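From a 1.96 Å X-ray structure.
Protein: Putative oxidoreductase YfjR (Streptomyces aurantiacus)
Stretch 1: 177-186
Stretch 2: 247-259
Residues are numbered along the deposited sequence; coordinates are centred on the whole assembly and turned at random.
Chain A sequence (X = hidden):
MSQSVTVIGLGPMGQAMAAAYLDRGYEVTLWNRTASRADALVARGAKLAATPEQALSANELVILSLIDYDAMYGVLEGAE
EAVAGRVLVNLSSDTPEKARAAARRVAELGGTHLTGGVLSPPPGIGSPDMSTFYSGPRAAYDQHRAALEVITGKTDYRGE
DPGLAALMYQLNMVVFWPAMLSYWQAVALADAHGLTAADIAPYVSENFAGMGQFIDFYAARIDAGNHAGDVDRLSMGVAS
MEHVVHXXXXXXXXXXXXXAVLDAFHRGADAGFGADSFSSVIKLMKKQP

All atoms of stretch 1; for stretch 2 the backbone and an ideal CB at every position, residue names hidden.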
ATOM      1  N   TRP A 177       0.476   7.744  -0.184  1.00 32.85           N
ATOM      2  CA  TRP A 177       1.600   8.133  -1.069  1.00 34.96           C
ATOM      3  C   TRP A 177       2.516   6.977  -1.415  1.00 37.94           C
ATOM      4  O   TRP A 177       2.660   6.736  -2.604  1.00 36.30           O
ATOM      5  CB  TRP A 177       2.355   9.321  -0.526  1.00 36.42           C
ATOM      6  CG  TRP A 177       1.560  10.583  -0.421  1.00 38.54           C
ATOM      7  CD1 TRP A 177       1.429  11.368   0.689  1.00 42.25           C
ATOM      8  CD2 TRP A 177       0.903  11.286  -1.489  1.00 38.53           C
ATOM      9  NE1 TRP A 177       0.739  12.515   0.380  1.00 41.98           N
ATOM     10  CE2 TRP A 177       0.417  12.501  -0.952  1.00 43.22           C
ATOM     11  CE3 TRP A 177       0.790  11.073  -2.877  1.00 39.44           C
ATOM     12  CZ2 TRP A 177      -0.300  13.430  -1.723  1.00 42.40           C
ATOM     13  CZ3 TRP A 177       0.085  11.994  -3.641  1.00 42.23           C
ATOM     14  CH2 TRP A 177      -0.476  13.141  -3.060  1.00 43.66           C
ATOM     15  N   PRO A 178       3.008   6.159  -0.430  1.00 34.90           N
ATOM     16  CA  PRO A 178       3.814   4.977  -0.780  1.00 32.73           C
ATOM     17  C   PRO A 178       3.029   3.918  -1.508  1.00 30.45           C
ATOM     18  O   PRO A 178       3.613   3.257  -2.348  1.00 32.88           O
ATOM     19  CB  PRO A 178       4.284   4.443   0.588  1.00 36.14           C
ATOM     20  CG  PRO A 178       4.150   5.594   1.518  1.00 42.72           C
ATOM     21  CD  PRO A 178       2.929   6.307   1.042  1.00 38.63           C
ATOM     22  N   ALA A 179       1.738   3.698  -1.166  1.00 25.81           N
ATOM     23  CA  ALA A 179       0.929   2.720  -1.888  1.00 26.40           C
ATOM     24  C   ALA A 179       0.868   3.099  -3.357  1.00 31.63           C
ATOM     25  O   ALA A 179       1.194   2.290  -4.237  1.00 33.06           O
ATOM     26  CB  ALA A 179      -0.469   2.668  -1.310  1.00 25.94           C
ATOM     27  N   MET A 180       0.583   4.382  -3.633  1.00 31.69           N
ATOM     28  CA  MET A 180       0.542   4.865  -5.017  1.00 32.02           C
ATOM     29  C   MET A 180       1.881   4.810  -5.707  1.00 35.42           C
ATOM     30  O   MET A 180       1.925   4.430  -6.884  1.00 35.34           O
ATOM     31  CB  MET A 180      -0.084   6.256  -5.135  1.00 33.41           C
ATOM     32  CG  MET A 180      -1.592   6.293  -4.838  1.00 34.13           C
ATOM     33  SD  MET A 180      -2.635   5.079  -5.715  1.00 35.85           S
ATOM     34  CE  MET A 180      -2.387   5.618  -7.433  1.00 33.82           C
ATOM     35  N   LEU A 181       2.967   5.113  -4.964  1.00 31.93           N
ATOM     36  CA  LEU A 181       4.328   5.038  -5.460  1.00 32.10           C
ATOM     37  C   LEU A 181       4.745   3.602  -5.779  1.00 39.35           C
ATOM     38  O   LEU A 181       5.460   3.402  -6.772  1.00 43.37           O
ATOM     39  CB  LEU A 181       5.313   5.698  -4.494  1.00 32.93           C
ATOM     40  CG  LEU A 181       6.787   5.827  -4.990  1.00 38.77           C
ATOM     41  CD1 LEU A 181       6.867   6.578  -6.337  1.00 39.72           C
ATOM     42  CD2 LEU A 181       7.635   6.525  -3.980  1.00 40.99           C
ATOM     43  N   SER A 182       4.258   2.595  -4.971  1.00 35.77           N
ATOM     44  CA  SER A 182       4.551   1.180  -5.219  1.00 34.47           C
ATOM     45  C   SER A 182       3.846   0.765  -6.501  1.00 39.94           C
ATOM     46  O   SER A 182       4.379  -0.045  -7.263  1.00 41.00           O
ATOM     47  CB  SER A 182       4.197   0.307  -4.026  1.00 33.08           C
ATOM     48  OG  SER A 182       2.800   0.037  -3.968  1.00 32.22           O
ATOM     49  N   TYR A 183       2.666   1.339  -6.746  1.00 36.52           N
ATOM     50  CA  TYR A 183       1.956   1.132  -8.017  1.00 37.29           C
ATOM     51  C   TYR A 183       2.756   1.758  -9.165  1.00 40.85           C
ATOM     52  O   TYR A 183       2.918   1.113 -10.196  1.00 41.58           O
ATOM     53  CB  TYR A 183       0.484   1.607  -7.979  1.00 36.84           C
ATOM     54  CG  TYR A 183      -0.265   1.319  -9.270  1.00 38.82           C
ATOM     55  CD1 TYR A 183      -0.241   0.050  -9.845  1.00 40.88           C
ATOM     56  CD2 TYR A 183      -0.963   2.323  -9.933  1.00 39.51           C
ATOM     57  CE1 TYR A 183      -0.932  -0.229 -11.017  1.00 42.65           C
ATOM     58  CE2 TYR A 183      -1.615   2.071 -11.147  1.00 41.42           C
ATOM     59  CZ  TYR A 183      -1.581   0.794 -11.692  1.00 48.60           C
ATOM     60  OH  TYR A 183      -2.221   0.502 -12.865  1.00 44.87           O
ATOM     61  N   TRP A 184       3.352   2.959  -8.974  1.00 39.91           N
ATOM     62  CA  TRP A 184       4.148   3.572 -10.064  1.00 40.92           C
ATOM     63  C   TRP A 184       5.353   2.684 -10.330  1.00 44.02           C
ATOM     64  O   TRP A 184       5.698   2.469 -11.479  1.00 44.00           O
ATOM     65  CB  TRP A 184       4.618   5.004  -9.761  1.00 41.63           C
ATOM     66  CG  TRP A 184       3.591   6.075  -9.487  1.00 41.79           C
ATOM     67  CD1 TRP A 184       3.842   7.288  -8.916  1.00 45.57           C
ATOM     68  CD2 TRP A 184       2.198   6.085  -9.847  1.00 39.86           C
ATOM     69  NE1 TRP A 184       2.682   8.019  -8.823  1.00 43.85           N
ATOM     70  CE2 TRP A 184       1.660   7.314  -9.402  1.00 43.67           C
ATOM     71  CE3 TRP A 184       1.325   5.146 -10.430  1.00 39.83           C
ATOM     72  CZ2 TRP A 184       0.306   7.642  -9.551  1.00 41.84           C
ATOM     73  CZ3 TRP A 184      -0.007   5.488 -10.596  1.00 39.42           C
ATOM     74  CH2 TRP A 184      -0.502   6.720 -10.159  1.00 40.05           C
ATOM     75  N   GLN A 185       5.927   2.076  -9.260  1.00 39.92           N
ATOM     76  CA  GLN A 185       7.029   1.127  -9.399  1.00 40.63           C
ATOM     77  C   GLN A 185       6.637  -0.172 -10.158  1.00 42.46           C
ATOM     78  O   GLN A 185       7.434  -0.680 -10.950  1.00 44.86           O
ATOM     79  CB  GLN A 185       7.618   0.792  -8.025  1.00 41.00           C
ATOM     80  CG  GLN A 185       8.866  -0.063  -8.104  1.00 39.69           C
ATOM     81  CD  GLN A 185      10.093   0.703  -8.505  1.00 51.96           C
ATOM     82  OE1 GLN A 185      10.312   1.850  -8.091  1.00 50.27           O
ATOM     83  NE2 GLN A 185      10.926   0.078  -9.319  1.00 49.54           N
ATOM     84  N   ALA A 186       5.420  -0.686  -9.911  1.00 36.88           N
ATOM     85  CA  ALA A 186       4.856  -1.890 -10.532  1.00 35.74           C
ATOM     86  C   ALA A 186       4.628  -1.633 -12.015  1.00 39.38           C
ATOM     87  O   ALA A 186       4.998  -2.465 -12.852  1.00 39.79           O
ATOM     88  CB  ALA A 186       3.526  -2.238  -9.860  1.00 33.92           C
ATOM     89  N   UNK A 247      15.183  -7.877  -9.920  1.00 54.94           N
ATOM     90  CA  UNK A 247      14.228  -7.903 -11.038  1.00 52.59           C
ATOM     91  C   UNK A 247      14.147  -6.534 -11.728  1.00 55.67           C
ATOM     92  O   UNK A 247      14.092  -6.463 -12.962  1.00 57.00           O
ATOM     93  CB  UNK A 247      12.842  -8.322 -10.542  1.00 52.59           C
ATOM     94  N   UNK A 248      14.090  -5.464 -10.932  1.00 50.71           N
ATOM     95  CA  UNK A 248      14.003  -4.101 -11.427  1.00 52.43           C
ATOM     96  C   UNK A 248      15.335  -3.679 -12.049  1.00 62.01           C
ATOM     97  O   UNK A 248      15.348  -3.080 -13.127  1.00 62.05           O
ATOM     98  CB  UNK A 248      13.608  -3.145 -10.299  1.00 52.43           C
ATOM     99  N   UNK A 249      16.456  -4.055 -11.399  1.00 62.46           N
ATOM    100  CA  UNK A 249      17.808  -3.751 -11.882  1.00 66.43           C
ATOM    101  C   UNK A 249      18.108  -4.507 -13.185  1.00 74.90           C
ATOM    102  O   UNK A 249      18.783  -3.964 -14.058  1.00 77.94           O
ATOM    103  CB  UNK A 249      18.845  -4.108 -10.815  1.00 66.43           C
ATOM    104  N   UNK A 250      17.585  -5.752 -13.318  1.00 71.32           N
ATOM    105  CA  UNK A 250      17.771  -6.588 -14.511  1.00 72.25           C
ATOM    106  C   UNK A 250      17.054  -6.006 -15.732  1.00 74.48           C
ATOM    107  O   UNK A 250      17.555  -6.139 -16.844  1.00 76.00           O
ATOM    108  CB  UNK A 250      17.265  -8.007 -14.243  1.00 72.25           C
ATOM    109  N   UNK A 251      15.876  -5.388 -15.513  1.00 67.57           N
ATOM    110  CA  UNK A 251      15.015  -4.800 -16.528  1.00 66.95           C
ATOM    111  C   UNK A 251      15.402  -3.360 -16.895  1.00 73.80           C
ATOM    112  O   UNK A 251      14.782  -2.771 -17.777  1.00 74.56           O
ATOM    113  CB  UNK A 251      13.565  -4.832 -16.042  1.00 66.95           C
ATOM    114  N   UNK A 252      16.410  -2.810 -16.219  1.00 71.47           N
ATOM    115  CA  UNK A 252      16.865  -1.439 -16.426  1.00 73.37           C
ATOM    116  C   UNK A 252      16.014  -0.417 -15.693  1.00 74.84           C
ATOM    117  O   UNK A 252      16.280   0.785 -15.775  1.00 76.12           O
ATOM    118  CB  UNK A 252      16.875  -1.115 -17.921  1.00 73.37           C
ATOM    119  N   UNK A 253      14.978  -0.892 -14.967  1.00 68.03           N
ATOM    120  CA  UNK A 253      14.038  -0.078 -14.187  1.00 65.45           C
ATOM    121  C   UNK A 253      14.761   0.467 -12.938  1.00 70.30           C
ATOM    122  O   UNK A 253      15.631  -0.206 -12.390  1.00 71.44           O
ATOM    123  CB  UNK A 253      12.808  -0.897 -13.790  1.00 65.45           C
ATOM    124  N   UNK A 254      14.389   1.680 -12.501  1.00 66.62           N
ATOM    125  CA  UNK A 254      14.908   2.359 -11.310  1.00 67.11           C
ATOM    126  C   UNK A 254      14.630   1.552 -10.019  1.00 65.33           C
ATOM    127  O   UNK A 254      13.496   1.132  -9.781  1.00 62.72           O
ATOM    128  CB  UNK A 254      14.287   3.753 -11.198  1.00 67.11           C
ATOM    129  N   UNK A 255      15.677   1.319  -9.205  1.00 61.78           N
ATOM    130  CA  UNK A 255      15.609   0.569  -7.943  1.00 59.80           C
ATOM    131  C   UNK A 255      15.581   1.444  -6.680  1.00 62.41           C
ATOM    132  O   UNK A 255      15.687   0.885  -5.589  1.00 60.98           O
ATOM    133  CB  UNK A 255      16.806  -0.380  -7.860  1.00 59.80           C
ATOM    134  N   UNK A 256      15.398   2.783  -6.802  1.00 59.81           N
ATOM    135  CA  UNK A 256      15.375   3.706  -5.649  1.00 60.81           C
ATOM    136  C   UNK A 256      14.304   3.399  -4.589  1.00 61.78           C
ATOM    137  O   UNK A 256      14.649   3.267  -3.414  1.00 62.98           O
ATOM    138  CB  UNK A 256      15.160   5.133  -6.158  1.00 60.81           C
ATOM    139  N   UNK A 257      13.026   3.271  -4.989  1.00 55.30           N
ATOM    140  CA  UNK A 257      11.932   2.920  -4.060  1.00 51.72           C
ATOM    141  C   UNK A 257      12.098   1.500  -3.488  1.00 54.66           C
ATOM    142  O   UNK A 257      12.089   1.387  -2.265  1.00 55.56           O
ATOM    143  CB  UNK A 257      10.583   3.033  -4.773  1.00 51.72           C
ATOM    144  N   UNK A 258      12.361   0.427  -4.293  1.00 50.96           N
ATOM    145  CA  UNK A 258      12.566  -0.898  -3.688  1.00 49.05           C
ATOM    146  C   UNK A 258      13.818  -1.000  -2.826  1.00 49.23           C
ATOM    147  O   UNK A 258      13.807  -1.781  -1.889  1.00 45.42           O
ATOM    148  CB  UNK A 258      12.637  -1.958  -4.789  1.00 49.05           C
ATOM    149  N   UNK A 259      14.919  -0.260  -3.127  1.00 48.80           N
ATOM    150  CA  UNK A 259      16.060  -0.393  -2.231  1.00 51.03           C
ATOM    151  C   UNK A 259      15.804   0.278  -0.897  1.00 56.13           C
ATOM    152  O   UNK A 259      16.175  -0.270   0.124  1.00 58.63           O
ATOM    153  CB  UNK A 259      17.315   0.196  -2.877  1.00 51.03           C
TER

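Stretch 1 is helical throughout. Toward stretch 2 it offers a hollow lined by Pro-178, Leu-181, Ser-182 and Gln-185, with the amide of Gln-185 reaching out beyond it.

Position 247 is helical, and its ideal CB has nothing of stretch 1 within 5.5 Å. Many residues would suit. It is Thr-247, chi1 m, with OG1 bonded elsewhere in the structure.

Position 248 is helical and its CB points toward stretch 1, 4.3 Å from Gln-185 NE2. That nitrogen is a donor, so a short side chain ending in an acceptor would fit: Asn, Asp or perhaps Ser. It is Asn-248. Gln-185 NE2 donates to Asn-248 OD1 at 3.0 Å, an amide-to-amide hydrogen bond.

Positions 249 and 250 are helical and out of reach. Stretch 1 sets no demand on either. They are Ala-249 and Asp-250.

Position 251 is also out of reach, with phi/psi of -85/-3. Small polar residues are common near the end of a helix. It is Ser-251, whose OG donates to Thr-247 O at 2.8 Å, back into the preceding turn.

Position 252 has a phi of 81°. This favours glycine, with Asn a lesser possibility. It is Gly-252, in a Schellman motif that closes the helix.

Position 253 is extended, and its CB points toward stretch 1, 4.9 Å from Gln-185 NE2. A medium apolar residue such as Val, Ile or Leu would suit. It is Val-253, chi1 t. Its CG1 lies 3.8 Å from Gln-185 NE2, a packing contact beside the amide.

Position 254 is extended, with CB sideways. Here the backbone does the work: Gln-185 NE2 donates to the carbonyl O of 254 at 2.8 Å, with an N-H...O angle of 164°. The side chain is therefore loosely specified, though a polar one is plausible near the start of a helix. It is Asp-254. Water 1 lies 2.6 Å from Asp-254 OD2 and 2.9 Å from Gln-185 OE1, and so links the two side chains.

Position 255 precedes a helix and its CB points away. Ser, Thr, Asp or Asn would be usual at an N-cap. It is Thr-255, but its side chain makes no capping bond. OG1 instead accepts from the side chain of 259.

Position 256 begins the helix with CB sideways and no contact. A small or polar residue would do. It is Ala-256.

The CB of position 257 points toward stretch 1, at the hollow. It is 3.5 Å from Gln-185 OE1 and 4.6 Å from Leu-181 CD2. A large apolar side chain is expected: Phe, Leu or Met. It is Phe-257, chi1 t, a knob among the four lining residues. Leu-181 CG sits over one ring face, 4.2 Å from the centroid, and Phe-257 CE2 is 3.4 Å from Ser-182 CA.

Position 258 has CB sideways and phi -66°. Proline is allowed in the first turn, as are other modest residues. It is Pro-258, with CD 3.5 Å from Gln-185 OE1.

Position 259 is out of reach, so a long polar residue is possible. It is Arg-259, whose NH1 donates to Thr-255 OG1 at 3.0 Å.

Stretch 2 247-259: TNADSGVDTAFPR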
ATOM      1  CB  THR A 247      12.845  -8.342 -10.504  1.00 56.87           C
ATOM      2  OG1 THR A 247      12.961  -9.616  -9.876  1.00 56.34           O
ATOM      3  CG2 THR A 247      11.788  -8.416 -11.579  1.00 57.03           C
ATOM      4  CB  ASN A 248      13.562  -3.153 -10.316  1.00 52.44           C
ATOM      5  CG  ASN A 248      12.104  -3.255 -10.005  1.00 63.33           C
ATOM      6  OD1 ASN A 248      11.259  -2.638 -10.651  1.00 55.50           O
ATOM      7  ND2 ASN A 248      11.769  -4.057  -9.022  1.00 59.40           N
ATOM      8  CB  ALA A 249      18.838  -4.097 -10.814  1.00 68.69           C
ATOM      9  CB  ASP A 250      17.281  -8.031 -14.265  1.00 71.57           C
ATOM     10  CG  ASP A 250      18.155  -8.904 -13.378  1.00 80.86           C
ATOM     11  OD1 ASP A 250      19.337  -8.546 -13.162  1.00 82.26           O
ATOM     12  OD2 ASP A 250      17.660  -9.955 -12.912  1.00 89.30           O
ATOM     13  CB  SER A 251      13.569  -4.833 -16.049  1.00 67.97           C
ATOM     14  OG  SER A 251      13.219  -6.114 -15.558  1.00 77.81           O
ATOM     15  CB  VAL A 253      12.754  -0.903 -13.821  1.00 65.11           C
ATOM     16  CG1 VAL A 253      11.759  -0.083 -13.008  1.00 62.44           C
ATOM     17  CG2 VAL A 253      12.075  -1.458 -15.070  1.00 64.51           C
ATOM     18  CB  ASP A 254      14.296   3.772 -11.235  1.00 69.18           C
ATOM     19  CG  ASP A 254      14.891   4.693 -10.192  1.00 78.54           C
ATOM     20  OD1 ASP A 254      16.047   5.154 -10.393  1.00 82.72           O
ATOM     21  OD2 ASP A 254      14.173   5.023  -9.213  1.00 72.56           O
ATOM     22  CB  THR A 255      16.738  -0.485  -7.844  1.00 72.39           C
ATOM     23  OG1 THR A 255      18.025   0.146  -7.909  1.00 77.39           O
ATOM     24  CG2 THR A 255      16.621  -1.579  -8.877  1.00 71.15           C
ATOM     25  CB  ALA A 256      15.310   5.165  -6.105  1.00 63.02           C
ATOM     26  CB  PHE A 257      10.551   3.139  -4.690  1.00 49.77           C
ATOM     27  CG  PHE A 257       9.390   2.797  -3.786  1.00 47.58           C
ATOM     28  CD1 PHE A 257       9.205   3.465  -2.582  1.00 51.30           C
ATOM     29  CD2 PHE A 257       8.456   1.844  -4.162  1.00 45.29           C
ATOM     30  CE1 PHE A 257       8.125   3.149  -1.746  1.00 49.69           C
ATOM     31  CE2 PHE A 257       7.386   1.529  -3.326  1.00 45.66           C
ATOM     32  CZ  PHE A 257       7.208   2.204  -2.139  1.00 44.36           C
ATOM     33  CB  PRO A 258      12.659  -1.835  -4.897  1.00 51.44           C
ATOM     34  CG  PRO A 258      12.026  -1.094  -6.020  1.00 56.07           C
ATOM     35  CD  PRO A 258      12.417   0.327  -5.771  1.00 53.36           C
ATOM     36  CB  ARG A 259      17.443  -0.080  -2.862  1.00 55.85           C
ATOM     37  CG  ARG A 259      17.662   1.320  -3.414  1.00 66.16           C
ATOM     38  CD  ARG A 259      19.079   1.504  -3.977  1.00 77.76           C
ATOM     39  NE  ARG A 259      19.356   0.684  -5.165  1.00 81.55           N
ATOM     40  CZ  ARG A 259      19.950  -0.511  -5.149  1.00 93.21           C
ATOM     41  NH1 ARG A 259      20.165  -1.167  -6.282  1.00 73.21           N
ATOM     42  NH2 ARG A 259      20.355  -1.047  -4.002  1.00 83.35           N
TER
HETATM   43  O   HOH W   1      12.387   3.787  -7.817  1.00 49.91           O
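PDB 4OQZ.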